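Local coordinates for protein Agap007691-pb (Anopheles gambiae, PDB 5C98) that is of unknown function but adopts the serpin fold, which in many relatives serves to inhibit serine proteases, at residues R216-V227 against S344-R352; N148-G156 against G320-A328. All coordinates share one frame; numbering follows the deposited sequence.

Contact 1: R216-V227 against S344-R352; sequences RCLHNELRCKVV and SEFEFHANR
F346 and F348 both hold CG opposite the backbone N (chi1 -172° and -173°), and since they are two residues apart on strand 346-349 both rings reach the hairpin of strands 204-219 and 224-230. R216 answers with a chain bent at chi2 (88°), which lays its methylenes across the F346 ring: CD sits 3.5 Å from the centroid of that ring, nearly on the normal, as a CH-pi contact. The guanidinium stands almost perpendicular to the ring, and its distance leaves at most a weak cation-pi term. L218 CD2 comes to the rim of the ring, 3.7 Å from F346 CE1.

V227 CG2 lies over one face of the F348 ring, 3.5 Å from F348 CE1, while K225 CB approaches F348 CE2 to 3.7 Å. Beyond CB, the K225 chain runs extended past F346, with CD 3.8 Å from F346 CZ. K225 NZ then donates to E347 O at 2.9 Å from above the carbonyl plane. K225 NZ also donates to a water 3.0 Å away that accepts from H349 N, and weakly to a second water held by R352 NH2. V241 and L243 of strand 237-244 and L276 also pack against F348.

By chain order, this joins serpin strand s1C, after the reactive centre loop, to the s3C-s1B hairpin. The interface splits by chemistry: aromatic faces take aliphatic carbons, whereas the ammonium is gripped by a neutral carbonyl and waters. E347's carboxylate touches neither K225 nor its waters, so any attraction between those charges is probably long-range and modest.

Contact 2: N148-G156 against G320-A328; sequences NTEIEDFIG and GFIQHCYLA
H324 ND1 donates to F154 O at 2.8 Å with an N-H...O angle of 158°, and the acceptor lies practically in the plane of the imidazole. The donor sits to one side of the carbonyl and tilted from its plane. This bond fixes the rotation of the ring, whose CE1 also comes within 3.6 Å of D153 O.

Carbon atoms complete the fit. I151 places CG2 over the centre of one imidazole face, 3.9 Å from H324 CG, while its CD1 points down onto the strand backbone at H324 O. F154 meets the same histidine differently: its CG is anti to the backbone N (chi1 -169°), which carries the ring down to the strand, where H324 CB lies over one face, 3.4 Å from F154 CE2. The H324 edge points at that face, with planes at 54° and centroids 5.3 Å apart, an edge-to-face pair. Y144 of helix 133-146 stacks on F154, linking the pair to the helix before the loop.

Further contacts continue along the strand in both directions. Toward its end, E150 sets CB over the centre of the Y326 ring, 3.6 Å from the centroid. Toward its start, I155 CG2 packs on I322 CG2 at 3.9 Å. Backbone oxygens of the loop find partners on the adjoining strands, T149 O with S176 OG and E150 O with R284 NE, so three strands are engaged.

I322, H324 and Y326 face the loop while Q323 turns away to bond S173 and S42. This geometry and the chain order identify the serpin element in which the segment following helix F crosses sheet A, here covering the strand known as s5A.

How the contacts relate
Contact 1 and contact 2 lie 31 Å apart centre to centre, with about 11 Å between their nearest atoms, so neither touches the other. The chain ties them together: strand 320-328 of contact 2 is followed by strand 346-349 of contact 1, and residues 335-343 between them are not modelled. In serpins this connection carries the reactive centre loop, and its disorder is consistent with a mobile loop. Strand 320-328 pairs directly and in parallel with strand 169-177, which argues against a loop strand inserted between them. The long strand 270-287 pairs with both 320-328 and 346-349, bridging the two regions.

Contact 1: R216-V227 against S344-R352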
loop_
_atom_site.group_PDB
_atom_site.type_symbol
_atom_site.label_atom_id
_atom_site.label_comp_id
_atom_site.label_asym_id
_atom_site.label_seq_id
_atom_site.Cartn_x
_atom_site.Cartn_y
_atom_site.Cartn_z
ATOM N N ARG A 216 20.563 -8.175 -8.930
ATOM C CA ARG A 216 20.045 -7.701 -10.199
ATOM C C ARG A 216 19.781 -8.895 -11.104
ATOM O O ARG A 216 20.366 -9.970 -10.934
ATOM C CB ARG A 216 21.046 -6.762 -10.874
ATOM C CG ARG A 216 22.334 -7.440 -11.391
ATOM C CD ARG A 216 22.207 -7.977 -12.804
ATOM N NE ARG A 216 23.450 -8.605 -13.260
ATOM C CZ ARG A 216 23.787 -9.871 -13.013
ATOM N NH1 ARG A 216 22.975 -10.671 -12.332
ATOM N NH2 ARG A 216 24.933 -10.350 -13.463
ATOM N N CYS A 217 18.900 -8.694 -12.074
ATOM C CA CYS A 217 18.760 -9.647 -13.167
ATOM C C CYS A 217 18.071 -8.985 -14.347
ATOM O O CYS A 217 17.499 -7.899 -14.245
ATOM C CB CYS A 217 18.001 -10.907 -12.747
ATOM S SG CYS A 217 16.277 -10.638 -12.280
ATOM N N LEU A 218 18.189 -9.631 -15.491
ATOM C CA LEU A 218 17.326 -9.338 -16.612
ATOM C C LEU A 218 16.151 -10.296 -16.563
ATOM O O LEU A 218 16.266 -11.422 -16.072
ATOM C CB LEU A 218 18.078 -9.551 -17.921
ATOM C CG LEU A 218 19.327 -8.724 -18.184
ATOM C CD1 LEU A 218 19.903 -9.041 -19.579
ATOM C CD2 LEU A 218 19.015 -7.253 -18.064
ATOM N N HIS A 219 15.005 -9.853 -17.068
ATOM C CA HIS A 219 13.850 -10.741 -17.213
ATOM C C HIS A 219 13.318 -10.558 -18.631
ATOM O O HIS A 219 12.551 -9.634 -18.913
ATOM C CB HIS A 219 12.770 -10.538 -16.149
ATOM C CG HIS A 219 11.867 -11.719 -16.023
ATOM N ND1 HIS A 219 11.098 -12.178 -17.071
ATOM C CD2 HIS A 219 11.656 -12.578 -14.998
ATOM C CE1 HIS A 219 10.431 -13.253 -16.686
ATOM N NE2 HIS A 219 10.756 -13.518 -15.434
ATOM N N ASN A 220 13.750 -11.425 -19.551
ATOM C CA ASN A 220 13.420 -11.185 -20.948
ATOM C C ASN A 220 11.939 -11.414 -21.208
ATOM O O ASN A 220 11.369 -10.757 -22.075
ATOM C CB ASN A 220 14.280 -12.027 -21.904
ATOM C CG ASN A 220 15.703 -11.499 -22.078
ATOM O OD1 ASN A 220 16.036 -10.358 -21.738
ATOM N ND2 ASN A 220 16.550 -12.340 -22.655
ATOM N N GLU A 221 11.285 -12.308 -20.469
ATOM C CA GLU A 221 9.865 -12.556 -20.724
ATOM C C GLU A 221 8.999 -11.390 -20.261
ATOM O O GLU A 221 8.054 -11.000 -20.950
ATOM C CB GLU A 221 9.419 -13.853 -20.053
ATOM N N LEU A 222 9.304 -10.810 -19.097
ATOM C CA LEU A 222 8.597 -9.631 -18.614
ATOM C C LEU A 222 9.052 -8.365 -19.324
ATOM O O LEU A 222 8.334 -7.359 -19.301
ATOM C CB LEU A 222 8.872 -9.494 -17.124
ATOM C CG LEU A 222 7.933 -8.741 -16.191
ATOM C CD1 LEU A 222 6.467 -8.964 -16.495
ATOM C CD2 LEU A 222 8.229 -9.213 -14.783
ATOM N N ARG A 223 10.206 -8.419 -19.986
ATOM C CA ARG A 223 10.789 -7.301 -20.717
ATOM C C ARG A 223 11.209 -6.181 -19.773
ATOM O O ARG A 223 10.873 -5.017 -19.986
ATOM C CB ARG A 223 9.876 -6.751 -21.825
ATOM C CG ARG A 223 9.181 -7.784 -22.688
ATOM C CD ARG A 223 10.171 -8.586 -23.461
ATOM N NE ARG A 223 10.875 -7.857 -24.505
ATOM C CZ ARG A 223 12.022 -8.276 -25.032
ATOM N NH1 ARG A 223 12.580 -9.414 -24.611
ATOM N NH2 ARG A 223 12.621 -7.561 -25.971
ATOM N N CYS A 224 11.975 -6.520 -18.741
ATOM C CA CYS A 224 12.460 -5.499 -17.826
ATOM C C CYS A 224 13.787 -5.900 -17.203
ATOM O O CYS A 224 14.111 -7.090 -17.089
ATOM C CB CYS A 224 11.424 -5.150 -16.755
ATOM S SG CYS A 224 11.038 -6.550 -15.664
ATOM N N LYS A 225 14.547 -4.886 -16.800
ATOM C CA LYS A 225 15.649 -5.042 -15.868
ATOM C C LYS A 225 15.111 -4.976 -14.445
ATOM O O LYS A 225 14.086 -4.340 -14.181
ATOM C CB LYS A 225 16.648 -3.907 -16.045
ATOM C CG LYS A 225 17.465 -3.949 -17.294
ATOM C CD LYS A 225 18.499 -2.828 -17.321
ATOM C CE LYS A 225 19.363 -2.928 -18.531
ATOM N NZ LYS A 225 20.362 -1.833 -18.594
ATOM N N VAL A 226 15.794 -5.653 -13.525
ATOM C CA VAL A 226 15.367 -5.728 -12.132
ATOM C C VAL A 226 16.557 -5.471 -11.230
ATOM O O VAL A 226 17.622 -6.059 -11.426
ATOM C CB VAL A 226 14.805 -7.120 -11.819
ATOM C CG1 VAL A 226 14.238 -7.169 -10.439
ATOM C CG2 VAL A 226 13.762 -7.508 -12.855
ATOM N N VAL A 227 16.374 -4.630 -10.228
ATOM C CA VAL A 227 17.301 -4.547 -9.111
ATOM C C VAL A 227 16.496 -4.630 -7.823
ATOM O O VAL A 227 15.371 -4.132 -7.742
ATOM C CB VAL A 227 18.148 -3.252 -9.111
ATOM C CG1 VAL A 227 19.152 -3.220 -10.265
ATOM C CG2 VAL A 227 17.262 -2.005 -9.075
ATOM N N SER A 344 32.103 -1.904 -12.323
ATOM C CA SER A 344 30.677 -2.206 -12.443
ATOM C C SER A 344 30.398 -3.080 -13.666
ATOM O O SER A 344 30.998 -2.898 -14.723
ATOM C CB SER A 344 29.847 -0.918 -12.517
ATOM O OG SER A 344 29.258 -0.770 -13.795
ATOM N N GLU A 345 29.474 -4.029 -13.504
ATOM C CA GLU A 345 29.176 -5.040 -14.515
ATOM C C GLU A 345 27.714 -5.039 -14.957
ATOM O O GLU A 345 27.290 -5.951 -15.680
ATOM C CB GLU A 345 29.524 -6.419 -13.966
ATOM C CG GLU A 345 30.966 -6.553 -13.542
ATOM C CD GLU A 345 31.336 -7.977 -13.190
ATOM O OE1 GLU A 345 30.590 -8.604 -12.409
ATOM O OE2 GLU A 345 32.368 -8.467 -13.701
ATOM N N PHE A 346 26.930 -4.052 -14.534
ATOM C CA PHE A 346 25.524 -3.958 -14.890
ATOM C C PHE A 346 25.195 -2.478 -14.826
ATOM O O PHE A 346 25.744 -1.763 -13.987
ATOM C CB PHE A 346 24.661 -4.773 -13.912
ATOM C CG PHE A 346 23.213 -4.880 -14.305
ATOM C CD1 PHE A 346 22.849 -5.442 -15.513
ATOM C CD2 PHE A 346 22.213 -4.455 -13.443
ATOM C CE1 PHE A 346 21.528 -5.550 -15.874
ATOM C CE2 PHE A 346 20.876 -4.567 -13.800
ATOM C CZ PHE A 346 20.540 -5.116 -15.016
ATOM N N GLU A 347 24.373 -2.002 -15.756
ATOM C CA GLU A 347 23.846 -0.650 -15.702
ATOM C C GLU A 347 22.361 -0.731 -15.430
ATOM O O GLU A 347 21.641 -1.530 -16.052
ATOM C CB GLU A 347 24.128 0.158 -16.981
ATOM C CG GLU A 347 25.563 0.714 -17.015
ATOM C CD GLU A 347 25.841 1.734 -18.123
ATOM O OE1 GLU A 347 27.038 1.963 -18.397
ATOM O OE2 GLU A 347 24.895 2.321 -18.697
ATOM N N PHE A 348 21.907 0.092 -14.496
ATOM C CA PHE A 348 20.473 0.222 -14.217
ATOM C C PHE A 348 20.198 1.705 -14.048
ATOM O O PHE A 348 20.341 2.254 -12.963
ATOM C CB PHE A 348 20.092 -0.566 -12.968
ATOM C CG PHE A 348 18.612 -0.630 -12.712
ATOM C CD1 PHE A 348 17.963 0.333 -11.964
ATOM C CD2 PHE A 348 17.885 -1.711 -13.186
ATOM C CE1 PHE A 348 16.624 0.216 -11.703
ATOM C CE2 PHE A 348 16.553 -1.813 -12.942
ATOM C CZ PHE A 348 15.918 -0.859 -12.191
ATOM N N HIS A 349 19.797 2.343 -15.129
ATOM C CA HIS A 349 19.530 3.777 -15.164
ATOM C C HIS A 349 18.032 3.973 -15.308
ATOM O O HIS A 349 17.480 3.885 -16.406
ATOM C CB HIS A 349 20.327 4.426 -16.285
ATOM C CG HIS A 349 21.791 4.445 -16.023
ATOM N ND1 HIS A 349 22.701 4.967 -16.916
ATOM C CD2 HIS A 349 22.518 3.986 -14.977
ATOM C CE1 HIS A 349 23.917 4.855 -16.418
ATOM N NE2 HIS A 349 23.832 4.260 -15.243
ATOM N N ALA A 350 17.372 4.200 -14.181
ATOM C CA ALA A 350 15.916 4.285 -14.138
ATOM C C ALA A 350 15.518 5.713 -14.494
ATOM O O ALA A 350 15.274 6.559 -13.633
ATOM C CB ALA A 350 15.396 3.857 -12.773
ATOM N N ASN A 351 15.465 5.979 -15.803
ATOM C CA ASN A 351 15.181 7.293 -16.369
ATOM C C ASN A 351 13.901 7.282 -17.172
ATOM O O ASN A 351 13.691 8.148 -18.023
ATOM C CB ASN A 351 16.349 7.761 -17.233
ATOM C CG ASN A 351 16.750 6.736 -18.267
ATOM O OD1 ASN A 351 15.960 5.861 -18.646
ATOM N ND2 ASN A 351 18.004 6.812 -18.711
ATOM N N ARG A 352 13.060 6.293 -16.923
ATOM C CA ARG A 352 11.752 6.157 -17.533
ATOM C C ARG A 352 10.862 5.462 -16.527
ATOM O O ARG A 352 11.360 4.925 -15.528
ATOM C CB ARG A 352 11.810 5.363 -18.842
ATOM C CG ARG A 352 12.610 4.155 -18.813
ATOM C CD ARG A 352 12.881 3.693 -20.266
ATOM N NE ARG A 352 13.415 2.342 -20.269
ATOM C CZ ARG A 352 14.683 2.045 -20.012
ATOM N NH1 ARG A 352 15.575 3.016 -19.788
ATOM N NH2 ARG A 352 15.089 0.803 -20.012
HETATM O O HOH W 1 19.778 0.991 -17.892
HETATM O O HOH W 2 17.653 0.027 -19.731
#

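Contact 2: N148-G156 against G320-A328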
loop_
_atom_site.group_PDB
_atom_site.type_symbol
_atom_site.label_atom_id
_atom_site.label_comp_id
_atom_site.label_asym_id
_atom_site.label_seq_id
_atom_site.Cartn_x
_atom_site.Cartn_y
_atom_site.Cartn_z
ATOM N N ASN A 148 3.042 10.307 13.302
ATOM C CA ASN A 148 4.358 10.665 12.769
ATOM C C ASN A 148 4.755 9.715 11.639
ATOM O O ASN A 148 5.774 9.029 11.678
ATOM C CB ASN A 148 5.412 10.710 13.874
ATOM C CG ASN A 148 6.653 11.472 13.462
ATOM O OD1 ASN A 148 6.614 12.302 12.554
ATOM N ND2 ASN A 148 7.763 11.193 14.129
ATOM N N THR A 149 3.907 9.693 10.617
ATOM C CA THR A 149 4.006 8.721 9.541
ATOM C C THR A 149 4.141 9.388 8.183
ATOM O O THR A 149 3.935 8.741 7.151
ATOM C CB THR A 149 2.803 7.790 9.576
ATOM O OG1 THR A 149 3.127 6.587 8.854
ATOM C CG2 THR A 149 1.543 8.486 9.004
ATOM N N GLU A 150 4.510 10.666 8.168
ATOM C CA GLU A 150 4.777 11.410 6.947
ATOM C C GLU A 150 3.533 11.657 6.101
ATOM O O GLU A 150 3.655 11.937 4.906
ATOM C CB GLU A 150 5.893 10.775 6.100
ATOM C CG GLU A 150 7.262 10.845 6.730
ATOM C CD GLU A 150 7.650 12.267 7.067
ATOM O OE1 GLU A 150 7.654 13.112 6.149
ATOM O OE2 GLU A 150 7.910 12.545 8.254
ATOM N N ILE A 151 2.339 11.594 6.693
ATOM C CA ILE A 151 1.071 11.861 5.992
ATOM C C ILE A 151 0.328 12.884 6.842
ATOM O O ILE A 151 -0.361 12.521 7.803
ATOM C CB ILE A 151 0.217 10.600 5.772
ATOM C CG1 ILE A 151 0.956 9.562 4.945
ATOM C CG2 ILE A 151 -1.070 10.970 5.038
ATOM C CD1 ILE A 151 0.247 8.222 4.854
ATOM N N GLU A 152 0.466 14.161 6.496
ATOM C CA GLU A 152 -0.105 15.248 7.277
ATOM C C GLU A 152 -1.493 15.658 6.811
ATOM O O GLU A 152 -2.189 16.368 7.544
ATOM C CB GLU A 152 0.822 16.468 7.251
ATOM C CG GLU A 152 2.198 16.205 7.852
ATOM C CD GLU A 152 2.150 15.968 9.353
ATOM O OE1 GLU A 152 1.716 16.888 10.083
ATOM O OE2 GLU A 152 2.541 14.865 9.800
ATOM N N ASP A 153 -1.914 15.235 5.623
ATOM C CA ASP A 153 -3.247 15.533 5.089
ATOM C C ASP A 153 -3.815 14.232 4.530
ATOM O O ASP A 153 -3.927 14.022 3.322
ATOM C CB ASP A 153 -3.188 16.621 4.025
ATOM C CG ASP A 153 -3.253 18.009 4.617
ATOM O OD1 ASP A 153 -4.375 18.472 4.910
ATOM O OD2 ASP A 153 -2.182 18.628 4.793
ATOM N N PHE A 154 -4.170 13.341 5.442
ATOM C CA PHE A 154 -4.573 12.003 5.046
ATOM C C PHE A 154 -5.800 12.027 4.125
ATOM O O PHE A 154 -5.864 11.268 3.151
ATOM C CB PHE A 154 -4.811 11.175 6.321
ATOM C CG PHE A 154 -4.981 9.721 6.057
ATOM C CD1 PHE A 154 -6.179 9.249 5.595
ATOM C CD2 PHE A 154 -3.944 8.824 6.247
ATOM C CE1 PHE A 154 -6.355 7.924 5.305
ATOM C CE2 PHE A 154 -4.142 7.474 5.976
ATOM C CZ PHE A 154 -5.335 7.040 5.506
ATOM N N ILE A 155 -6.807 12.853 4.443
ATOM C CA ILE A 155 -8.055 12.912 3.684
ATOM C C ILE A 155 -8.506 14.362 3.635
ATOM O O ILE A 155 -8.051 15.207 4.408
ATOM C CB ILE A 155 -9.239 12.057 4.227
ATOM C CG1 ILE A 155 -9.382 12.220 5.741
ATOM C CG2 ILE A 155 -9.125 10.580 3.808
ATOM C CD1 ILE A 155 -10.787 11.902 6.230
ATOM N N GLY A 156 -9.407 14.631 2.691
ATOM C CA GLY A 156 -10.148 15.871 2.654
ATOM C C GLY A 156 -11.564 15.653 3.167
ATOM O O GLY A 156 -12.040 14.533 3.328
ATOM N N GLY A 320 -17.261 3.578 3.488
ATOM C CA GLY A 320 -16.090 4.036 2.790
ATOM C C GLY A 320 -14.855 3.369 3.334
ATOM O O GLY A 320 -14.839 2.933 4.491
ATOM N N PHE A 321 -13.837 3.280 2.488
ATOM C CA PHE A 321 -12.529 2.747 2.888
ATOM C C PHE A 321 -11.508 3.476 2.034
ATOM O O PHE A 321 -11.479 3.276 0.818
ATOM C CB PHE A 321 -12.472 1.232 2.668
ATOM C CG PHE A 321 -11.194 0.569 3.149
ATOM C CD1 PHE A 321 -10.249 1.271 3.888
ATOM C CD2 PHE A 321 -10.944 -0.760 2.854
ATOM C CE1 PHE A 321 -9.063 0.647 4.335
ATOM C CE2 PHE A 321 -9.762 -1.364 3.288
ATOM C CZ PHE A 321 -8.842 -0.660 4.020
ATOM N N ILE A 322 -10.704 4.335 2.654
ATOM C CA ILE A 322 -9.654 5.101 1.997
ATOM C C ILE A 322 -8.305 4.646 2.527
ATOM O O ILE A 322 -8.138 4.455 3.736
ATOM C CB ILE A 322 -9.836 6.614 2.240
ATOM C CG1 ILE A 322 -11.165 7.107 1.645
ATOM C CG2 ILE A 322 -8.671 7.394 1.666
ATOM C CD1 ILE A 322 -11.308 6.936 0.158
ATOM N N GLN A 323 -7.343 4.525 1.624
ATOM C CA GLN A 323 -5.957 4.232 1.964
ATOM C C GLN A 323 -5.056 5.371 1.517
ATOM O O GLN A 323 -5.297 6.014 0.496
ATOM C CB GLN A 323 -5.473 2.938 1.320
ATOM C CG GLN A 323 -4.074 2.531 1.689
ATOM C CD GLN A 323 -3.733 1.126 1.234
ATOM O OE1 GLN A 323 -3.537 0.861 0.046
ATOM N NE2 GLN A 323 -3.664 0.206 2.183
ATOM N N HIS A 324 -3.996 5.628 2.285
ATOM C CA HIS A 324 -2.985 6.613 1.924
ATOM C C HIS A 324 -1.629 6.015 2.227
ATOM O O HIS A 324 -1.394 5.523 3.337
ATOM C CB HIS A 324 -3.197 7.910 2.717
ATOM C CG HIS A 324 -2.781 9.151 1.997
ATOM N ND1 HIS A 324 -3.531 10.311 2.030
ATOM C CD2 HIS A 324 -1.683 9.441 1.263
ATOM C CE1 HIS A 324 -2.915 11.252 1.342
ATOM N NE2 HIS A 324 -1.789 10.753 0.860
ATOM N N CYS A 325 -0.768 5.982 1.219
ATOM C CA CYS A 325 0.524 5.339 1.333
ATOM C C CYS A 325 1.633 6.329 1.053
ATOM O O CYS A 325 1.459 7.284 0.293
ATOM C CB CYS A 325 0.651 4.199 0.346
ATOM S SG CYS A 325 -0.385 2.752 0.776
ATOM N N TYR A 326 2.788 6.064 1.644
ATOM C CA TYR A 326 3.963 6.904 1.503
ATOM C C TYR A 326 5.209 6.046 1.345
ATOM O O TYR A 326 5.356 5.020 2.018
ATOM C CB TYR A 326 4.133 7.757 2.757
ATOM C CG TYR A 326 5.427 8.574 2.814
ATOM C CD1 TYR A 326 5.544 9.772 2.136
ATOM C CD2 TYR A 326 6.520 8.118 3.536
ATOM C CE1 TYR A 326 6.750 10.527 2.174
ATOM C CE2 TYR A 326 7.721 8.851 3.582
ATOM C CZ TYR A 326 7.814 10.055 2.924
ATOM O OH TYR A 326 8.996 10.805 2.977
ATOM N N LEU A 327 6.101 6.497 0.468
ATOM C CA LEU A 327 7.434 5.945 0.267
ATOM C C LEU A 327 8.324 7.069 -0.237
ATOM O O LEU A 327 7.896 7.859 -1.072
ATOM C CB LEU A 327 7.407 4.844 -0.804
ATOM C CG LEU A 327 8.766 4.336 -1.283
ATOM C CD1 LEU A 327 9.514 3.563 -0.178
ATOM C CD2 LEU A 327 8.592 3.457 -2.482
ATOM N N ALA A 328 9.570 7.133 0.243
ATOM C CA ALA A 328 10.556 8.059 -0.313
ATOM C C ALA A 328 11.919 7.371 -0.360
ATOM O O ALA A 328 12.160 6.397 0.361
ATOM C CB ALA A 328 10.596 9.341 0.497
#